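Phosphotransferase system, mannose/fructose/N-acetylgalactosamine-specific component IIB (PDB 3LFJ) probably takes part in phosphoryl transfer during sugar uptake, as the cytoplasmic IIB component of a mannose-family (sorbose-subfamily) phosphotransferase system. Local coordinates at residues Arg32-Met43 with Tyr68-Val78. Numbering follows the deposited sequence. Where two conformers were deposited one is given.
Sequences RLIHGQVMTRWM and YTMAAPPGVKV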
ATOM      1  N   ARG A  32       8.365  -3.533   4.063  1.00 15.04           N
ATOM      2  CA  ARG A  32       8.918  -4.855   3.861  0.53 16.38           C
ATOM      3  C   ARG A  32       8.121  -5.731   2.880  1.00 16.22           C
ATOM      4  O   ARG A  32       8.428  -6.878   2.628  1.00 15.07           O
ATOM      5  CB  ARG A  32       9.240  -5.539   5.192  0.53 19.11           C
ATOM      6  CG  ARG A  32      10.421  -4.892   5.880  0.53 20.71           C
ATOM      7  CD  ARG A  32      10.569  -5.372   7.254  0.53 26.60           C
ATOM      8  NE  ARG A  32      10.431  -6.804   7.355  0.53 32.50           N
ATOM      9  CZ  ARG A  32       9.531  -7.455   8.103  0.53 23.00           C
ATOM     10  NH1 ARG A  32       8.569  -6.882   8.869  0.53 17.55           N
ATOM     11  NH2 ARG A  32       9.600  -8.727   8.040  0.53 24.41           N
ATOM     12  N   LEU A  33       7.122  -5.085   2.269  1.00 15.31           N
ATOM     13  CA  LEU A  33       6.362  -5.697   1.156  1.00 14.97           C
ATOM     14  C   LEU A  33       5.800  -7.086   1.457  1.00 15.04           C
ATOM     15  O   LEU A  33       4.961  -7.225   2.335  1.00 15.56           O
ATOM     16  CB  LEU A  33       7.172  -5.655  -0.154  1.00 14.38           C
ATOM     17  CG  LEU A  33       7.474  -4.217  -0.608  1.00 15.54           C
ATOM     18  CD1 LEU A  33       8.531  -4.166  -1.717  1.00 19.07           C
ATOM     19  CD2 LEU A  33       6.205  -3.451  -0.990  1.00 14.70           C
ATOM     20  N   ILE A  34       6.239  -8.105   0.718  1.00 14.72           N
ATOM     21  CA  ILE A  34       5.773  -9.458   0.969  1.00 16.26           C
ATOM     22  C   ILE A  34       6.755 -10.152   1.907  1.00 16.52           C
ATOM     23  O   ILE A  34       7.862 -10.510   1.511  1.00 20.31           O
ATOM     24  CB  ILE A  34       5.593 -10.233  -0.338  1.00 14.81           C
ATOM     25  CG1 ILE A  34       4.646  -9.480  -1.279  1.00 16.37           C
ATOM     26  CG2 ILE A  34       5.029 -11.621  -0.029  1.00 16.15           C
ATOM     27  CD1 ILE A  34       4.350 -10.239  -2.573  1.00 16.22           C
ATOM     28  N   HIS A  35       6.343 -10.302   3.161  1.00 16.70           N
ATOM     29  CA  HIS A  35       7.212 -10.876   4.184  1.00 16.35           C
ATOM     30  C   HIS A  35       6.421 -11.768   5.136  1.00 19.60           C
ATOM     31  O   HIS A  35       5.269 -11.488   5.452  1.00 17.92           O
ATOM     32  CB  HIS A  35       7.910  -9.758   4.976  1.00 17.66           C
ATOM     33  CG  HIS A  35       6.963  -8.840   5.687  1.00 15.69           C
ATOM     34  ND1 HIS A  35       6.622  -9.000   7.015  1.00 18.43           N
ATOM     35  CD2 HIS A  35       6.258  -7.772   5.247  1.00 15.87           C
ATOM     36  CE1 HIS A  35       5.773  -8.050   7.367  1.00 17.17           C
ATOM     37  NE2 HIS A  35       5.529  -7.297   6.309  1.00 16.53           N
ATOM     38  N   GLY A  36       7.062 -12.833   5.611  1.00 21.03           N
ATOM     39  CA  GLY A  36       6.402 -13.764   6.510  1.00 24.05           C
ATOM     40  C   GLY A  36       5.068 -14.247   5.955  1.00 21.74           C
ATOM     41  O   GLY A  36       4.941 -14.522   4.762  1.00 23.83           O
ATOM     42  N   GLN A  37       4.069 -14.341   6.825  1.00 21.18           N
ATOM     43  CA  GLN A  37       2.743 -14.793   6.414  1.00 23.31           C
ATOM     44  C   GLN A  37       1.772 -13.631   6.237  1.00 24.33           C
ATOM     45  O   GLN A  37       0.582 -13.832   6.005  1.00 21.48           O
ATOM     46  CB  GLN A  37       2.171 -15.757   7.457  1.00 29.23           C
ATOM     47  CG  GLN A  37       2.921 -17.066   7.560  1.00 33.98           C
ATOM     48  CD  GLN A  37       2.941 -17.810   6.247  1.00 39.03           C
ATOM     49  OE1 GLN A  37       4.007 -18.088   5.693  1.00 50.45           O
ATOM     50  NE2 GLN A  37       1.760 -18.128   5.729  1.00 37.43           N
ATOM     51  N   VAL A  38       2.273 -12.409   6.360  1.00 19.54           N
ATOM     52  CA  VAL A  38       1.401 -11.244   6.400  1.00 18.94           C
ATOM     53  C   VAL A  38       0.473 -11.142   5.187  1.00 19.57           C
ATOM     54  O   VAL A  38      -0.737 -10.958   5.328  1.00 19.00           O
ATOM     55  CB  VAL A  38       2.243  -9.960   6.568  1.00 21.65           C
ATOM     56  CG1 VAL A  38       1.402  -8.717   6.380  1.00 26.57           C
ATOM     57  CG2 VAL A  38       2.904  -9.961   7.945  1.00 23.34           C
ATOM     58  N   MET A  39       1.029 -11.257   3.988  1.00 18.79           N
ATOM     59  CA  MET A  39       0.200 -11.108   2.805  1.00 17.59           C
ATOM     60  C   MET A  39      -0.687 -12.321   2.569  1.00 20.68           C
ATOM     61  O   MET A  39      -1.716 -12.218   1.914  1.00 21.01           O
ATOM     62  CB  MET A  39       1.044 -10.794   1.564  1.00 18.67           C
ATOM     63  CG  MET A  39       1.501  -9.339   1.512  1.00 18.62           C
ATOM     64  SD  MET A  39       0.169  -8.142   1.607  1.00 18.52           S
ATOM     65  CE  MET A  39      -0.689  -8.529   0.090  1.00 21.36           C
ATOM     66  N   THR A  40      -0.285 -13.478   3.089  1.00 19.93           N
ATOM     67  CA  THR A  40      -1.133 -14.655   2.988  1.00 22.71           C
ATOM     68  C   THR A  40      -2.410 -14.393   3.780  1.00 22.90           C
ATOM     69  O   THR A  40      -3.517 -14.686   3.313  1.00 26.81           O
ATOM     70  CB  THR A  40      -0.390 -15.901   3.483  1.00 23.90           C
ATOM     71  OG1 THR A  40       0.749 -16.126   2.640  1.00 28.23           O
ATOM     72  CG2 THR A  40      -1.297 -17.124   3.443  1.00 26.99           C
ATOM     73  N   ARG A  41      -2.263 -13.785   4.954  1.00 19.15           N
ATOM     74  CA  ARG A  41      -3.417 -13.382   5.746  1.00 18.92           C
ATOM     75  C   ARG A  41      -4.287 -12.351   5.022  1.00 21.46           C
ATOM     76  O   ARG A  41      -5.495 -12.517   4.912  1.00 23.08           O
ATOM     77  CB  ARG A  41      -2.989 -12.855   7.119  1.00 22.82           C
ATOM     78  CG  ARG A  41      -2.160 -13.841   7.928  1.00 28.41           C
ATOM     79  CD  ARG A  41      -1.986 -13.344   9.356  1.00 35.93           C
ATOM     80  NE  ARG A  41      -1.118 -14.228  10.124  1.00 51.33           N
ATOM     81  CZ  ARG A  41      -1.540 -15.318  10.755  1.00 59.31           C
ATOM     82  NH1 ARG A  41      -2.824 -15.654  10.713  1.00 59.14           N
ATOM     83  NH2 ARG A  41      -0.679 -16.069  11.427  1.00 62.71           N
ATOM     84  N   TRP A  42      -3.668 -11.292   4.500  1.00 18.64           N
ATOM     85  CA  TRP A  42      -4.424 -10.252   3.816  1.00 18.76           C
ATOM     86  C   TRP A  42      -5.183 -10.765   2.595  1.00 16.82           C
ATOM     87  O   TRP A  42      -6.328 -10.378   2.378  1.00 19.60           O
ATOM     88  CB  TRP A  42      -3.510  -9.078   3.423  1.00 18.55           C
ATOM     89  CG  TRP A  42      -3.236  -8.174   4.590  1.00 16.19           C
ATOM     90  CD1 TRP A  42      -2.078  -8.092   5.318  1.00 17.51           C
ATOM     91  CD2 TRP A  42      -4.150  -7.239   5.178  1.00 16.21           C
ATOM     92  NE1 TRP A  42      -2.223  -7.163   6.324  1.00 17.31           N
ATOM     93  CE2 TRP A  42      -3.484  -6.629   6.264  1.00 16.58           C
ATOM     94  CE3 TRP A  42      -5.472  -6.868   4.899  1.00 20.50           C
ATOM     95  CZ2 TRP A  42      -4.098  -5.669   7.077  1.00 16.74           C
ATOM     96  CZ3 TRP A  42      -6.083  -5.898   5.705  1.00 19.96           C
ATOM     97  CH2 TRP A  42      -5.388  -5.312   6.780  1.00 18.54           C
ATOM     98  N   MET A  43      -4.555 -11.636   1.806  1.00 18.85           N
ATOM     99  CA  MET A  43      -5.166 -12.046   0.549  1.00 18.39           C
ATOM    100  C   MET A  43      -6.363 -12.961   0.743  1.00 20.49           C
ATOM    101  O   MET A  43      -7.185 -13.084  -0.156  1.00 20.70           O
ATOM    102  CB  MET A  43      -4.143 -12.675  -0.388  1.00 17.87           C
ATOM    103  CG  MET A  43      -3.121 -11.663  -0.933  1.00 20.07           C
ATOM    104  SD  MET A  43      -3.797 -10.104  -1.575  1.00 19.84           S
ATOM    105  CE  MET A  43      -4.519 -10.643  -3.119  1.00 21.97           C
ATOM    106  N   TYR A  68      10.247 -11.719  -3.620  1.00 16.13           N
ATOM    107  CA  TYR A  68       8.859 -11.433  -3.286  1.00 16.82           C
ATOM    108  C   TYR A  68       7.886 -12.354  -4.026  1.00 18.13           C
ATOM    109  O   TYR A  68       6.838 -12.721  -3.477  1.00 19.13           O
ATOM    110  CB  TYR A  68       8.540  -9.957  -3.545  1.00 15.85           C
ATOM    111  CG  TYR A  68       9.222  -9.002  -2.591  1.00 15.73           C
ATOM    112  CD1 TYR A  68       9.234  -9.229  -1.222  1.00 15.38           C
ATOM    113  CD2 TYR A  68       9.856  -7.841  -3.070  1.00 16.71           C
ATOM    114  CE1 TYR A  68       9.857  -8.349  -0.349  1.00 17.46           C
ATOM    115  CE2 TYR A  68      10.478  -6.954  -2.205  1.00 20.11           C
ATOM    116  CZ  TYR A  68      10.485  -7.208  -0.852  1.00 18.80           C
ATOM    117  OH  TYR A  68      11.110  -6.317  -0.009  1.00 21.34           O
ATOM    118  N   THR A  69       8.226 -12.732  -5.258  1.00 18.32           N
ATOM    119  CA  THR A  69       7.381 -13.634  -6.037  1.00 20.12           C
ATOM    120  C   THR A  69       7.333 -15.002  -5.344  1.00 23.80           C
ATOM    121  O   THR A  69       6.265 -15.600  -5.212  1.00 27.00           O
ATOM    122  CB  THR A  69       7.894 -13.763  -7.484  1.00 24.90           C
ATOM    123  OG1 THR A  69       7.780 -12.490  -8.128  1.00 25.90           O
ATOM    124  CG2 THR A  69       7.084 -14.792  -8.271  1.00 29.01           C
ATOM    125  N   MET A  70       8.481 -15.467  -4.866  1.00 20.78           N
ATOM    126  CA  MET A  70       8.564 -16.757  -4.171  0.55 20.79           C
ATOM    127  C   MET A  70       7.863 -16.747  -2.820  1.00 23.70           C
ATOM    128  O   MET A  70       7.409 -17.795  -2.331  1.00 26.54           O
ATOM    129  CB  MET A  70      10.023 -17.171  -3.979  0.55 22.11           C
ATOM    130  CG  MET A  70      10.757 -17.423  -5.285  0.55 25.11           C
ATOM    131  SD  MET A  70      12.328 -18.255  -5.027  0.55 29.49           S
ATOM    132  CE  MET A  70      13.203 -17.063  -4.018  0.55 26.61           C
ATOM    133  N   ALA A  71       7.782 -15.566  -2.210  1.00 19.12           N
ATOM    134  CA  ALA A  71       7.203 -15.395  -0.882  1.00 18.92           C
ATOM    135  C   ALA A  71       5.695 -15.184  -0.930  1.00 18.50           C
ATOM    136  O   ALA A  71       5.029 -15.106   0.112  1.00 20.39           O
ATOM    137  CB  ALA A  71       7.870 -14.215  -0.168  1.00 21.36           C
ATOM    138  N   ALA A  72       5.165 -15.093  -2.142  1.00 18.97           N
ATOM    139  CA  ALA A  72       3.762 -14.769  -2.340  1.00 21.06           C
ATOM    140  C   ALA A  72       2.888 -15.890  -1.806  1.00 18.88           C
ATOM    141  O   ALA A  72       3.326 -17.049  -1.749  1.00 21.64           O
ATOM    142  CB  ALA A  72       3.478 -14.554  -3.802  1.00 26.29           C
ATOM    143  N   PRO A  73       1.649 -15.550  -1.436  1.00 20.37           N
ATOM    144  CA  PRO A  73       0.699 -16.564  -0.971  1.00 22.75           C
ATOM    145  C   PRO A  73       0.468 -17.606  -2.055  1.00 26.50           C
ATOM    146  O   PRO A  73       0.432 -17.276  -3.237  1.00 21.97           O
ATOM    147  CB  PRO A  73      -0.585 -15.762  -0.743  1.00 20.80           C
ATOM    148  CG  PRO A  73      -0.111 -14.333  -0.564  1.00 25.48           C
ATOM    149  CD  PRO A  73       1.050 -14.203  -1.475  1.00 22.11           C
ATOM    150  N   PRO A  74       0.309 -18.872  -1.656  1.00 29.14           N
ATOM    151  CA  PRO A  74      -0.012 -19.887  -2.657  1.00 29.45           C
ATOM    152  C   PRO A  74      -1.209 -19.461  -3.495  1.00 24.17           C
ATOM    153  O   PRO A  74      -2.222 -19.014  -2.944  1.00 26.07           O
ATOM    154  CB  PRO A  74      -0.373 -21.108  -1.807  1.00 30.74           C
ATOM    155  CG  PRO A  74       0.388 -20.923  -0.544  1.00 33.44           C
ATOM    156  CD  PRO A  74       0.474 -19.438  -0.305  1.00 33.20           C
ATOM    157  N   GLY A  75      -1.086 -19.598  -4.811  1.00 28.95           N
ATOM    158  CA  GLY A  75      -2.190 -19.313  -5.712  1.00 33.16           C
ATOM    159  C   GLY A  75      -2.487 -17.840  -5.950  1.00 32.54           C
ATOM    160  O   GLY A  75      -3.556 -17.493  -6.457  1.00 33.96           O
ATOM    161  N   VAL A  76      -1.556 -16.971  -5.576  1.00 25.25           N
ATOM    162  CA  VAL A  76      -1.738 -15.533  -5.780  1.00 23.38           C
ATOM    163  C   VAL A  76      -0.633 -14.986  -6.669  1.00 19.88           C
ATOM    164  O   VAL A  76       0.547 -15.108  -6.345  1.00 23.10           O
ATOM    165  CB  VAL A  76      -1.727 -14.770  -4.441  1.00 22.71           C
ATOM    166  CG1 VAL A  76      -1.863 -13.265  -4.673  1.00 23.07           C
ATOM    167  CG2 VAL A  76      -2.852 -15.252  -3.542  1.00 22.25           C
ATOM    168  N   LYS A  77      -1.019 -14.385  -7.790  1.00 20.80           N
ATOM    169  CA  LYS A  77      -0.058 -13.790  -8.714  1.00 20.50           C
ATOM    170  C   LYS A  77       0.505 -12.494  -8.144  1.00 21.37           C
ATOM    171  O   LYS A  77      -0.210 -11.734  -7.489  1.00 19.28           O
ATOM    172  CB  LYS A  77      -0.731 -13.491 -10.058  1.00 25.09           C
ATOM    173  N   VAL A  78       1.786 -12.260  -8.408  1.00 18.15           N
ATOM    174  CA  VAL A  78       2.453 -11.013  -8.037  1.00 16.47           C
ATOM    175  C   VAL A  78       3.002 -10.356  -9.287  1.00 17.55           C
ATOM    176  O   VAL A  78       3.690 -10.995 -10.077  1.00 19.89           O
ATOM    177  CB  VAL A  78       3.632 -11.285  -7.095  1.00 21.15           C
ATOM    178  CG1 VAL A  78       4.405  -9.986  -6.811  1.00 21.12           C
ATOM    179  CG2 VAL A  78       3.141 -11.914  -5.806  1.00 21.90           C
TER
HETATM  180  O   HOH W   1      11.314  -7.311   2.463  1.00 26.93           O
HETATM  181  O   HOH W   2       6.174 -15.634   2.603  1.00 36.07           O
HETATM  182  O   HOH W   3       2.760 -14.215   1.443  1.00 22.88           O
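Ala71 O accepts hydrogen bonds from two waters: one, at 2.8 Å, also donates to Gly36 O, and the other pairs with Thr40 OG1. Ile34 CG2 lies 3.5 Å from Ala71 O. A third water donates to Arg32 O and pairs with Tyr68 OH, in the plane of the phenol ring at its edge. Leu33 crosses that ring at about a right angle, its CB over one face 4.0 Å from the centroid in a CH-pi contact, while Ile34 O meets the ring edge 3.3 Å from Tyr68 CD1. An alanine in place of Tyr68 would probably leave Leu33 without its aromatic partner and the water on Arg32 O without its link to residues 68-78. With CG1 anti to the carbonyl carbon and the chain extended beyond it (chi2 -176°), Ile34 brings CD1 tip to tip with Val78 CG2. Pro73 CG packs on Met39 O and Met43 CG. The contact thus joins the loop after strand 22-30, where sorbose-family IIB proteins probably carry their phosphorylated histidine, and helix 38-43 to the connection from helix 62-70 to edge strand 78-81. Direct contacts are apolar packing, CH-pi and carbonyl oxygens against carbon; the hydrogen bonds between the two segments run through water.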